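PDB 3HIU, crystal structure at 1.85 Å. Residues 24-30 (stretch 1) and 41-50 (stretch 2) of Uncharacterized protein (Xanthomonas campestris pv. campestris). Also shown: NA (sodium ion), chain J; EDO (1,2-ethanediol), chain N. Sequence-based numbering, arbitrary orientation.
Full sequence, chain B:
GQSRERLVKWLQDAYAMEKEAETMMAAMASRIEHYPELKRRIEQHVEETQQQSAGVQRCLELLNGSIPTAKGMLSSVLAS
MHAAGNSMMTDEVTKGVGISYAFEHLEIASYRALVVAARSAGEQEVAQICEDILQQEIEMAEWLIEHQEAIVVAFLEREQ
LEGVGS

Stretch 1, residues 24-30: MMAAMAS
Stretch 2, residues 41-50: RIEQHVEETQ

Two helical segments pack nearly antiparallel, their axes 156° apart in direction and 8.9 Å apart at closest approach. Stretch 2 is helical throughout, and stretch 1 enters already helical at Met 24. In register, the CA atoms of Ala 26 and Val 46 lie 6.1 Å apart, as do those of Ala 29 and Ile 42. The small alanines accompany this close spacing. No hydrogen bond crosses the contact.

Met 25, a selenomethionine, is the main knob. Its chi angles are m, t, m (-57°, -164°, -65°), which lay the chain among Ile 42, His 45, Val 46 and Thr 49. Met 25 CB meets Ile 42 CG2 at 3.6 Å. Met 25 SE approaches the His 45 ring obliquely, 4.1 Å from its centroid. Met 25 CE lies just 2.9 Å from both His 45 O and Thr 49 OG1, a tight fit.

Ile 42 (m, m) also reaches Ala 29, with CG2 4.2 Å from Ala 29 CB. Val 46 is t (166°), which brings CG2 to 3.5 Å from Met 25 CB and 4.1 Å from Ala 26 CB.

His 45 (t, chi2 37°) is held by ND1 to Glu 48 OE2, 3.0 Å. Arg 41 NH1 forms a salt bridge to Glu 48 OE2, 2.9 Å. Thr 49 (m) binds sodium through OG1 at 2.6 Å.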

# COMPACT_ATOMS: atom_id res chain seq x y z
N MSE B 24 -10.74 -9.60 0.96
CA MSE B 24 -10.41 -8.57 1.95
C MSE B 24 -11.46 -7.45 1.97
O MSE B 24 -11.73 -6.85 3.01
CB MSE B 24 -9.02 -7.99 1.68
CG MSE B 24 -8.49 -7.08 2.79
SE MSE B 24 -6.81 -6.21 2.30
CE MSE B 24 -6.04 -7.69 1.27
N MSE B 25 -12.04 -7.18 0.81
CA MSE B 25 -13.10 -6.19 0.71
C MSE B 25 -14.43 -6.77 1.14
O MSE B 25 -15.16 -6.15 1.92
CB MSE B 25 -13.21 -5.69 -0.72
CG MSE B 25 -11.93 -5.11 -1.25
SE MSE B 25 -12.28 -4.08 -2.83
CE MSE B 25 -12.88 -5.52 -3.97
N ALA B 26 -14.76 -7.95 0.61
CA ALA B 26 -15.99 -8.65 0.97
C ALA B 26 -16.05 -8.93 2.47
O ALA B 26 -17.07 -9.38 2.99
CB ALA B 26 -16.11 -9.95 0.18
N ALA B 27 -14.94 -8.65 3.16
CA ALA B 27 -14.88 -8.83 4.60
C ALA B 27 -14.75 -7.51 5.36
O ALA B 27 -15.06 -7.45 6.55
CB ALA B 27 -13.74 -9.77 4.97
N MSE B 28 -14.28 -6.46 4.69
CA MSE B 28 -14.23 -5.15 5.34
C MSE B 28 -15.64 -4.56 5.29
O MSE B 28 -16.04 -3.81 6.18
CB MSE B 28 -13.25 -4.21 4.65
CG MSE B 28 -12.58 -3.21 5.58
SE MSE B 28 -11.05 -3.92 6.61
CE MSE B 28 -11.96 -4.85 8.05
N ALA B 29 -16.37 -4.91 4.24
CA ALA B 29 -17.76 -4.49 4.08
C ALA B 29 -18.63 -5.01 5.23
O ALA B 29 -19.54 -4.31 5.68
CB ALA B 29 -18.30 -4.97 2.75
N SER B 30 -18.34 -6.22 5.70
CA SER B 30 -19.11 -6.85 6.77
C SER B 30 -19.03 -6.16 8.15
O SER B 30 -19.93 -6.31 8.98
CB SER B 30 -18.73 -8.32 6.91
OG SER B 30 -19.39 -9.11 5.93
N ARG B 41 -19.36 1.88 -0.93
CA ARG B 41 -18.27 1.93 -1.89
C ARG B 41 -17.57 0.57 -2.04
O ARG B 41 -17.39 0.05 -3.14
CB ARG B 41 -17.25 3.01 -1.51
CG ARG B 41 -16.54 3.62 -2.73
CD ARG B 41 -16.81 2.79 -3.98
NE ARG B 41 -15.86 3.02 -5.06
CZ ARG B 41 -15.63 2.15 -6.05
NH1 ARG B 41 -16.27 0.99 -6.08
NH2 ARG B 41 -14.76 2.44 -7.00
N ILE B 42 -17.18 -0.01 -0.92
CA ILE B 42 -16.48 -1.28 -0.94
C ILE B 42 -17.30 -2.35 -1.66
O ILE B 42 -16.76 -3.14 -2.45
CB ILE B 42 -16.12 -1.70 0.47
CG1 ILE B 42 -15.26 -0.63 1.12
CG2 ILE B 42 -15.40 -3.03 0.45
CD1 ILE B 42 -13.88 -0.54 0.51
N GLU B 43 -18.61 -2.38 -1.41
CA GLU B 43 -19.52 -3.34 -2.06
C GLU B 43 -19.42 -3.26 -3.58
O GLU B 43 -19.30 -4.27 -4.27
CB GLU B 43 -20.97 -3.13 -1.60
CG GLU B 43 -21.33 -3.82 -0.28
CD GLU B 43 -22.58 -3.25 0.43
OE1 GLU B 43 -23.38 -2.51 -0.19
OE2 GLU B 43 -22.75 -3.55 1.63
N GLN B 44 -19.46 -2.03 -4.10
CA GLN B 44 -19.31 -1.77 -5.52
C GLN B 44 -17.97 -2.23 -6.05
O GLN B 44 -17.86 -2.64 -7.22
CB GLN B 44 -19.47 -0.27 -5.78
CG GLN B 44 -19.16 0.16 -7.21
CD GLN B 44 -19.23 1.67 -7.37
OE1 GLN B 44 -19.61 2.38 -6.44
NE2 GLN B 44 -18.85 2.16 -8.55
N HIS B 45 -16.94 -2.17 -5.22
CA HIS B 45 -15.61 -2.59 -5.65
C HIS B 45 -15.39 -4.10 -5.54
O HIS B 45 -14.54 -4.67 -6.22
CB HIS B 45 -14.50 -1.82 -4.93
CG HIS B 45 -13.18 -1.84 -5.66
ND1 HIS B 45 -13.08 -1.79 -7.03
CD2 HIS B 45 -11.91 -1.88 -5.20
CE1 HIS B 45 -11.81 -1.82 -7.38
NE2 HIS B 45 -11.08 -1.87 -6.29
N VAL B 46 -16.17 -4.76 -4.68
CA VAL B 46 -16.14 -6.22 -4.63
C VAL B 46 -16.62 -6.79 -5.97
O VAL B 46 -16.12 -7.82 -6.43
CB VAL B 46 -16.97 -6.80 -3.47
CG1 VAL B 46 -17.20 -8.30 -3.67
CG2 VAL B 46 -16.26 -6.56 -2.15
N GLU B 47 -17.57 -6.10 -6.60
CA GLU B 47 -18.09 -6.52 -7.90
C GLU B 47 -17.14 -6.14 -9.05
O GLU B 47 -16.90 -6.93 -9.95
CB GLU B 47 -19.49 -5.95 -8.13
CG GLU B 47 -20.54 -6.49 -7.16
CD GLU B 47 -21.07 -7.84 -7.59
OE1 GLU B 47 -21.64 -8.56 -6.74
OE2 GLU B 47 -20.91 -8.18 -8.78
N GLU B 48 -16.61 -4.92 -8.99
CA GLU B 48 -15.58 -4.48 -9.92
C GLU B 48 -14.37 -5.43 -9.92
O GLU B 48 -13.87 -5.78 -10.99
CB GLU B 48 -15.14 -3.04 -9.59
CG GLU B 48 -16.01 -1.95 -10.22
CD GLU B 48 -16.24 -0.73 -9.31
OE1 GLU B 48 -17.28 -0.04 -9.50
OE2 GLU B 48 -15.41 -0.45 -8.42
N THR B 49 -13.90 -5.83 -8.73
CA THR B 49 -12.77 -6.76 -8.61
C THR B 49 -13.04 -8.08 -9.30
O THR B 49 -12.25 -8.55 -10.11
CB THR B 49 -12.42 -7.07 -7.15
OG1 THR B 49 -11.66 -5.99 -6.60
CG2 THR B 49 -11.57 -8.34 -7.06
N GLN B 50 -14.17 -8.69 -8.97
CA GLN B 50 -14.57 -9.93 -9.62
C GLN B 50 -14.42 -9.81 -11.14
O GLN B 50 -13.97 -10.75 -11.80
CB GLN B 50 -16.00 -10.28 -9.23
CG GLN B 50 -16.15 -10.50 -7.74
CD GLN B 50 -17.59 -10.41 -7.28
OE1 GLN B 50 -18.50 -10.19 -8.08
NE2 GLN B 50 -17.80 -10.58 -5.98
NA NA J . -9.58 -4.55 -6.99
C1 EDO N . -25.20 -2.46 3.03
O1 EDO N . -25.46 -2.04 1.68
C2 EDO N . -26.39 -2.16 3.93
O2 EDO N . -25.86 -1.75 5.19